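Putative dienelactone hydrolase (Klebsiella pneumoniae subsp. pneumoniae MGH 78578, PDB 3F67) probably acts as a hydrolase of the dienelactone hydrolase family, in the alpha/beta-hydrolase clan, likely cleaving ester bonds, although its natural substrate is not established. Local coordinates at residues Y68-P74 / L87-P92; P171-L175 / R233-W237. One frame throughout, in Å; residues are numbered along the deposited sequence.

Contact 1: residues Y68-P74 / L87-P92; sequences YFRQGDP and LVSKVP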
ATOM      1  N   TYR A  68      -5.618  11.122   3.225  1.00 14.56           N
ATOM      2  CA  TYR A  68      -5.396  12.572   3.038  1.00 13.65           C
ATOM      3  C   TYR A  68      -6.453  13.424   3.751  1.00 15.13           C
ATOM      4  O   TYR A  68      -6.412  14.648   3.630  1.00 15.16           O
ATOM      5  CB  TYR A  68      -5.398  12.947   1.536  1.00 15.03           C
ATOM      6  CG  TYR A  68      -4.281  12.318   0.682  1.00 15.06           C
ATOM      7  CD1 TYR A  68      -3.209  11.621   1.275  1.00 15.84           C
ATOM      8  CD2 TYR A  68      -4.306  12.466  -0.710  1.00 16.82           C
ATOM      9  CE1 TYR A  68      -2.165  11.064   0.466  1.00 16.24           C
ATOM     10  CE2 TYR A  68      -3.294  11.922  -1.532  1.00 15.56           C
ATOM     11  CZ  TYR A  68      -2.237  11.235  -0.938  1.00 18.10           C
ATOM     12  OH  TYR A  68      -1.269  10.690  -1.743  1.00 15.70           O
ATOM     13  N   PHE A  69      -7.380  12.801   4.501  1.00 13.59           N
ATOM     14  CA  PHE A  69      -8.638  13.505   4.910  1.00 15.53           C
ATOM     15  C   PHE A  69      -8.450  14.838   5.653  1.00 15.39           C
ATOM     16  O   PHE A  69      -9.271  15.753   5.515  1.00 15.60           O
ATOM     17  CB  PHE A  69      -9.615  12.561   5.674  1.00 15.71           C
ATOM     18  CG  PHE A  69      -9.232  12.314   7.117  1.00 17.27           C
ATOM     19  CD1 PHE A  69      -9.961  12.902   8.152  1.00 17.72           C
ATOM     20  CD2 PHE A  69      -8.129  11.520   7.444  1.00 16.22           C
ATOM     21  CE1 PHE A  69      -9.588  12.676   9.516  1.00 17.41           C
ATOM     22  CE2 PHE A  69      -7.756  11.287   8.760  1.00 17.59           C
ATOM     23  CZ  PHE A  69      -8.483  11.867   9.809  1.00 18.19           C
ATOM     24  N   ARG A  70      -7.369  14.962   6.413  1.00 15.60           N
ATOM     25  CA  ARG A  70      -7.136  16.179   7.208  1.00 15.38           C
ATOM     26  C   ARG A  70      -6.628  17.313   6.339  1.00 15.96           C
ATOM     27  O   ARG A  70      -6.832  18.481   6.672  1.00 16.72           O
ATOM     28  CB  ARG A  70      -6.071  15.942   8.272  1.00 15.75           C
ATOM     29  CG  ARG A  70      -6.462  14.884   9.323  1.00 15.59           C
ATOM     30  CD  ARG A  70      -5.353  14.782  10.369  1.00 15.23           C
ATOM     31  NE  ARG A  70      -5.553  13.624  11.266  1.00 17.44           N
ATOM     32  CZ  ARG A  70      -5.151  12.389  10.929  1.00 18.46           C
ATOM     33  NH1 ARG A  70      -4.618  12.182   9.737  1.00 15.87           N
ATOM     34  NH2 ARG A  70      -5.300  11.370  11.749  1.00 18.82           N
ATOM     35  N   GLN A  71      -5.905  16.967   5.277  1.00 14.77           N
ATOM     36  CA  GLN A  71      -5.228  17.951   4.420  1.00 15.64           C
ATOM     37  C   GLN A  71      -6.115  18.375   3.248  1.00 15.61           C
ATOM     38  O   GLN A  71      -6.059  19.511   2.838  1.00 16.89           O
ATOM     39  CB  GLN A  71      -3.881  17.395   3.898  1.00 15.59           C
ATOM     40  CG  GLN A  71      -2.694  17.416   4.926  1.00 17.33           C
ATOM     41  CD  GLN A  71      -2.795  16.339   6.018  1.00 17.85           C
ATOM     42  OE1 GLN A  71      -3.212  15.214   5.757  1.00 17.76           O
ATOM     43  NE2 GLN A  71      -2.447  16.711   7.266  1.00 16.68           N
ATOM     44  N   GLY A  72      -6.915  17.470   2.696  1.00 15.90           N
ATOM     45  CA  GLY A  72      -7.781  17.859   1.572  1.00 15.37           C
ATOM     46  C   GLY A  72      -8.324  16.686   0.797  1.00 16.24           C
ATOM     47  O   GLY A  72      -8.118  15.534   1.166  1.00 17.95           O
ATOM     48  N   ASP A  73      -9.037  17.004  -0.283  1.00 16.50           N
ATOM     49  CA  ASP A  73      -9.741  16.003  -1.065  1.00 15.50           C
ATOM     50  C   ASP A  73      -9.114  15.940  -2.460  1.00 14.41           C
ATOM     51  O   ASP A  73      -9.177  16.930  -3.209  1.00 13.79           O
ATOM     52  CB  ASP A  73     -11.197  16.466  -1.183  1.00 17.20           C
ATOM     53  CG  ASP A  73     -12.040  15.549  -2.063  1.00 21.25           C
ATOM     54  OD1 ASP A  73     -11.529  14.511  -2.544  1.00 22.23           O
ATOM     55  OD2 ASP A  73     -13.225  15.920  -2.297  1.00 26.39           O
ATOM     56  N   PRO A  74      -8.540  14.794  -2.839  1.00 14.10           N
ATOM     57  CA  PRO A  74      -7.879  14.676  -4.151  1.00 15.51           C
ATOM     58  C   PRO A  74      -8.828  14.951  -5.318  1.00 14.27           C
ATOM     59  O   PRO A  74      -8.395  15.403  -6.392  1.00 13.91           O
ATOM     60  CB  PRO A  74      -7.365  13.213  -4.168  1.00 16.55           C
ATOM     61  CG  PRO A  74      -7.985  12.572  -2.993  1.00 18.74           C
ATOM     62  CD  PRO A  74      -8.350  13.595  -2.023  1.00 15.52           C
ATOM     63  N   LEU A  87      -1.502  19.197  -2.160  1.00 15.34           N
ATOM     64  CA  LEU A  87      -2.062  18.205  -1.236  1.00 15.06           C
ATOM     65  C   LEU A  87      -1.061  17.112  -0.852  1.00 15.19           C
ATOM     66  O   LEU A  87      -0.694  17.006   0.314  1.00 15.48           O
ATOM     67  CB  LEU A  87      -3.343  17.582  -1.823  1.00 14.16           C
ATOM     68  CG  LEU A  87      -4.017  16.500  -0.966  1.00 14.56           C
ATOM     69  CD1 LEU A  87      -4.298  17.046   0.465  1.00 16.34           C
ATOM     70  CD2 LEU A  87      -5.330  16.088  -1.641  1.00 11.72           C
ATOM     71  N   VAL A  88      -0.609  16.304  -1.807  1.00 14.49           N
ATOM     72  CA  VAL A  88       0.215  15.133  -1.454  1.00 15.30           C
ATOM     73  C   VAL A  88       1.445  15.527  -0.620  1.00 16.35           C
ATOM     74  O   VAL A  88       1.770  14.866   0.388  1.00 16.76           O
ATOM     75  CB  VAL A  88       0.676  14.328  -2.700  1.00 16.10           C
ATOM     76  CG1 VAL A  88       1.536  13.115  -2.268  1.00 15.51           C
ATOM     77  CG2 VAL A  88      -0.561  13.827  -3.516  1.00 14.64           C
ATOM     78  N   SER A  89       2.080  16.622  -1.022  0.50 16.60           N
ATOM     79  CA  SER A  89       3.347  17.070  -0.440  0.50 17.08           C
ATOM     80  C   SER A  89       3.133  17.734   0.925  0.50 16.67           C
ATOM     81  O   SER A  89       4.083  18.178   1.579  0.50 16.57           O
ATOM     82  CB  SER A  89       4.053  17.999  -1.431  0.50 17.11           C
ATOM     83  OG  SER A  89       4.496  17.254  -2.556  0.50 17.70           O
ATOM     84  N   LYS A  90       1.873  17.795   1.344  1.00 15.81           N
ATOM     85  CA  LYS A  90       1.533  18.342   2.643  1.00 15.81           C
ATOM     86  C   LYS A  90       1.080  17.284   3.647  1.00 15.18           C
ATOM     87  O   LYS A  90       0.752  17.615   4.796  1.00 16.16           O
ATOM     88  CB  LYS A  90       0.474  19.474   2.475  1.00 17.10           C
ATOM     89  CG  LYS A  90       0.989  20.601   1.563  1.00 21.03           C
ATOM     90  CD  LYS A  90       0.255  21.895   1.781  1.00 25.75           C
ATOM     91  CE  LYS A  90       0.716  22.975   0.797  1.00 30.23           C
ATOM     92  NZ  LYS A  90       2.181  23.291   0.925  1.00 34.46           N
ATOM     93  N   VAL A  91       1.101  16.015   3.238  1.00 14.72           N
ATOM     94  CA  VAL A  91       0.667  14.905   4.082  1.00 15.89           C
ATOM     95  C   VAL A  91       1.961  14.272   4.667  1.00 16.64           C
ATOM     96  O   VAL A  91       2.762  13.720   3.894  1.00 19.46           O
ATOM     97  CB  VAL A  91      -0.080  13.835   3.244  1.00 15.69           C
ATOM     98  CG1 VAL A  91      -0.456  12.626   4.109  1.00 16.18           C
ATOM     99  CG2 VAL A  91      -1.360  14.445   2.612  1.00 16.28           C
ATOM    100  N   PRO A  92       2.207  14.425   5.981  1.00 16.27           N
ATOM    101  CA  PRO A  92       3.509  13.975   6.509  1.00 16.23           C
ATOM    102  C   PRO A  92       3.559  12.449   6.608  1.00 15.82           C
ATOM    103  O   PRO A  92       2.568  11.830   7.042  1.00 15.94           O
ATOM    104  CB  PRO A  92       3.576  14.576   7.928  1.00 16.14           C
ATOM    105  CG  PRO A  92       2.533  15.680   7.929  1.00 16.69           C
ATOM    106  CD  PRO A  92       1.430  15.149   7.000  1.00 16.68           C
TER
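This is an apolar packing contact without hydrogen bonds between its two segments. It sits beyond strand 61-65, where the loop 68-74 folds against the end of helix 80-88 and the turn that follows. Leu87 is the central side chain. Its CD1 lies 3.5 Å from Gln71 CB and also 3.5 Å from Gly72 N. Its CD2 lies 3.9 Å from both Tyr68 CD2 and Pro74 CD. The loop therefore curls around one leucine. Tyr68 points at the other segment and fills the space beside Leu87. Tyr68 CD1 is 3.6 Å from Val91 CG2, and Tyr68 OH is 3.7 Å from Val88 CG2. That hydroxyl is buried without a polar partner. The Tyr68 ring also packs edge-to-face with Trp124.

Each segment is held in shape by its own backbone bonds. Tyr68 O accepts from Gln71 N (2.9 Å) and Gly72 N (3.0 Å). Gly72 has backbone angles that suit glycine, and a CB there would crowd Leu87. Gln71 CG rests 3.5 Å from Lys90 O, while Gln71 NE2 bonds to Gln95. Pro92 is the N-cap residue of helix 93-108. Val88 to Val91 form a type I beta turn, closed by Val91 N to Val88 O at 3.1 Å. This turn links helices 80-88 and 93-108 and packs against the loop after strand 61-65 in an alpha/beta-hydrolase fold. Tyr68 lies near, without touching, the probable nucleophile elbow.

Contact 2: residues P171-L175 / R233-W237; sequences PVLGL and RMLAW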
ATOM      1  N   PRO A 171       8.761  -9.468   5.665  1.00 16.60           N
ATOM      2  CA  PRO A 171       9.142  -9.713   4.268  1.00 15.84           C
ATOM      3  C   PRO A 171       8.367  -8.813   3.310  1.00 14.95           C
ATOM      4  O   PRO A 171       7.122  -8.739   3.419  1.00 15.62           O
ATOM      5  CB  PRO A 171       8.732 -11.195   4.029  1.00 15.98           C
ATOM      6  CG  PRO A 171       8.619 -11.766   5.388  1.00 19.14           C
ATOM      7  CD  PRO A 171       8.186 -10.674   6.300  1.00 16.42           C
ATOM      8  N   VAL A 172       9.089  -8.137   2.405  1.00 13.77           N
ATOM      9  CA  VAL A 172       8.439  -7.218   1.467  1.00 13.87           C
ATOM     10  C   VAL A 172       8.703  -7.687   0.070  1.00 13.51           C
ATOM     11  O   VAL A 172       9.850  -7.932  -0.297  1.00 14.07           O
ATOM     12  CB  VAL A 172       8.993  -5.776   1.568  1.00 13.77           C
ATOM     13  CG1 VAL A 172       8.196  -4.894   0.654  1.00 14.21           C
ATOM     14  CG2 VAL A 172       8.891  -5.243   3.021  1.00 13.57           C
ATOM     15  N   LEU A 173       7.635  -7.823  -0.704  1.00 12.94           N
ATOM     16  CA  LEU A 173       7.745  -8.130  -2.154  1.00 13.40           C
ATOM     17  C   LEU A 173       7.470  -6.821  -2.895  1.00 13.25           C
ATOM     18  O   LEU A 173       6.428  -6.173  -2.643  1.00 15.15           O
ATOM     19  CB  LEU A 173       6.626  -9.113  -2.543  1.00 13.52           C
ATOM     20  CG  LEU A 173       6.372  -9.290  -4.029  1.00 13.10           C
ATOM     21  CD1 LEU A 173       7.636  -9.844  -4.805  1.00 14.81           C
ATOM     22  CD2 LEU A 173       5.228 -10.331  -4.194  1.00 13.84           C
ATOM     23  N   GLY A 174       8.353  -6.424  -3.812  1.00 13.52           N
ATOM     24  CA  GLY A 174       8.059  -5.238  -4.638  1.00 15.14           C
ATOM     25  C   GLY A 174       7.690  -5.680  -6.047  1.00 15.23           C
ATOM     26  O   GLY A 174       8.294  -6.598  -6.598  1.00 15.40           O
ATOM     27  N   LEU A 175       6.691  -5.036  -6.637  1.00 14.53           N
ATOM     28  CA  LEU A 175       6.277  -5.367  -8.022  1.00 13.73           C
ATOM     29  C   LEU A 175       6.474  -4.093  -8.847  1.00 14.62           C
ATOM     30  O   LEU A 175       5.766  -3.102  -8.645  1.00 15.12           O
ATOM     31  CB  LEU A 175       4.784  -5.805  -8.001  1.00 14.17           C
ATOM     32  CG  LEU A 175       4.549  -7.075  -7.149  1.00 14.53           C
ATOM     33  CD1 LEU A 175       3.026  -7.316  -6.960  1.00 14.00           C
ATOM     34  CD2 LEU A 175       5.231  -8.353  -7.809  1.00 13.36           C
ATOM     35  N   ARG A 233       1.358 -13.164  -7.514  1.00 13.45           N
ATOM     36  CA  ARG A 233       2.594 -13.133  -6.650  1.00 12.38           C
ATOM     37  C   ARG A 233       2.265 -12.520  -5.303  1.00 13.35           C
ATOM     38  O   ARG A 233       2.777 -12.959  -4.286  1.00 12.58           O
ATOM     39  CB  ARG A 233       3.743 -12.339  -7.301  1.00 13.42           C
ATOM     40  CG  ARG A 233       4.430 -13.098  -8.479  1.00 13.25           C
ATOM     41  CD  ARG A 233       5.576 -12.279  -9.059  1.00 13.66           C
ATOM     42  NE  ARG A 233       6.158 -13.054 -10.169  1.00 15.93           N
ATOM     43  CZ  ARG A 233       7.148 -13.932 -10.052  1.00 18.17           C
ATOM     44  NH1 ARG A 233       7.742 -14.126  -8.876  1.00 18.52           N
ATOM     45  NH2 ARG A 233       7.599 -14.561 -11.157  1.00 17.37           N
HETATM   46  N   MSE A 234       1.393 -11.512  -5.286  1.00 13.13           N
HETATM   47  CA  MSE A 234       0.973 -10.910  -4.008  1.00 13.47           C
HETATM   48  C   MSE A 234       0.241 -11.934  -3.123  1.00 14.19           C
HETATM   49  O   MSE A 234       0.550 -12.107  -1.935  1.00 14.58           O
HETATM   50  CB  MSE A 234       0.059  -9.712  -4.263  1.00 12.21           C
HETATM   51  CG  MSE A 234      -0.487  -9.056  -2.980  1.00 14.89           C
HETATM   52 SE   MSE A 234      -1.952  -7.844  -3.452  0.90 16.02          SE
HETATM   53  CE  MSE A 234      -3.195  -9.197  -4.047  1.00 15.49           C
ATOM     54  N   LEU A 235      -0.755 -12.610  -3.705  1.00 13.96           N
ATOM     55  CA  LEU A 235      -1.451 -13.647  -2.960  1.00 13.54           C
ATOM     56  C   LEU A 235      -0.503 -14.768  -2.497  1.00 13.04           C
ATOM     57  O   LEU A 235      -0.665 -15.263  -1.370  1.00 13.61           O
ATOM     58  CB  LEU A 235      -2.593 -14.251  -3.793  1.00 13.99           C
ATOM     59  CG  LEU A 235      -3.687 -13.185  -4.097  1.00 14.10           C
ATOM     60  CD1 LEU A 235      -4.668 -13.821  -5.079  1.00 17.99           C
ATOM     61  CD2 LEU A 235      -4.456 -12.735  -2.822  1.00 14.64           C
ATOM     62  N   ALA A 236       0.465 -15.153  -3.327  1.00 12.64           N
ATOM     63  CA  ALA A 236       1.431 -16.198  -2.919  1.00 12.38           C
ATOM     64  C   ALA A 236       2.293 -15.727  -1.731  1.00 12.00           C
ATOM     65  O   ALA A 236       2.616 -16.501  -0.825  1.00 13.41           O
ATOM     66  CB  ALA A 236       2.361 -16.558  -4.139  1.00 12.29           C
ATOM     67  N   TRP A 237       2.628 -14.434  -1.722  1.00 12.71           N
ATOM     68  CA  TRP A 237       3.514 -13.874  -0.705  1.00 13.26           C
ATOM     69  C   TRP A 237       2.784 -13.891   0.627  1.00 14.25           C
ATOM     70  O   TRP A 237       3.386 -14.136   1.674  1.00 13.99           O
ATOM     71  CB  TRP A 237       3.865 -12.430  -1.100  1.00 13.59           C
ATOM     72  CG  TRP A 237       4.988 -11.813  -0.306  1.00 14.81           C
ATOM     73  CD1 TRP A 237       4.864 -10.909   0.714  1.00 15.79           C
ATOM     74  CD2 TRP A 237       6.371 -11.998  -0.538  1.00 12.95           C
ATOM     75  NE1 TRP A 237       6.126 -10.534   1.160  1.00 14.02           N
ATOM     76  CE2 TRP A 237       7.067 -11.173   0.384  1.00 12.45           C
ATOM     77  CE3 TRP A 237       7.104 -12.778  -1.462  1.00 14.56           C
ATOM     78  CZ2 TRP A 237       8.471 -11.100   0.429  1.00 13.02           C
ATOM     79  CZ3 TRP A 237       8.517 -12.715  -1.444  1.00 15.82           C
ATOM     80  CH2 TRP A 237       9.194 -11.880  -0.488  1.00 14.99           C
TER
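Pro171 stands just before strand 172-177 and makes the one hydrogen bond between the two segments. Trp237 NE1 donates to Pro171 O at 3.1 Å, with a nearly straight N-H...O angle of 168°. The carbonyl lies at the edge of the indole, near its plane, as such a bond requires. The proline ring adds an apolar contact, with Pro171 CB 3.6 Å from Trp237 CZ2. Val172 turns its side chain away from the helix. Its backbone still meets the indole, with Val172 C 3.4 Å from Trp237 CZ2.

Leu173 points back toward the helix and lies over one face of the indole. Leu173 CB is 3.6 Å from the centroid of the five-membered ring and 17° off its normal, a CH-pi contact. Leu173 CD2 reaches 3.6 Å from Arg233 O, one helical turn before Trp237. Leu175 points toward the helix again, and Leu175 CD2 is 4.1 Å from Arg233 CD. The aliphatic part of Arg233 packs here, while its NE forms a salt bridge with Asp229. Leu173 and Leu175 point toward the helix and Val172 away, as expected of a strand with one face under a helix.

Strand 172-175 and helix 233-237 run antiparallel at 179°, with their axes 9.7 Å apart. Helix 224-238 packs on one face of the sheet, and Trp237 also touches Val143 of strand 141-145 and Glu203 of strand 202-207. Val172 meets Trp130 and Ala133 of helix 124-133, which lies against the other face.

In the fold
Contacts 1 and 2 lie on opposite sides of the chain's centre. Their centres are about 28 Å apart and their nearest atoms about 17 Å. Both segments of contact 1 come earlier in the chain than those of contact 2. Contact 1 packs a loop against a helix end and the turn after it, whereas contact 2 joins the central sheet to the last helix. Both approach, without touching, a probable nucleophile elbow at Gly121, Cys123 and Gly125, through Tyr68 and Met234 (selenomethionine). Cys123, His212 and Asp180 are placed as a probable Cys-His-Asp triad, consistent with the dienelactone hydrolase family. A formic acid molecule, probably from crystallisation, lies about 4 Å from the Arg233 side chain.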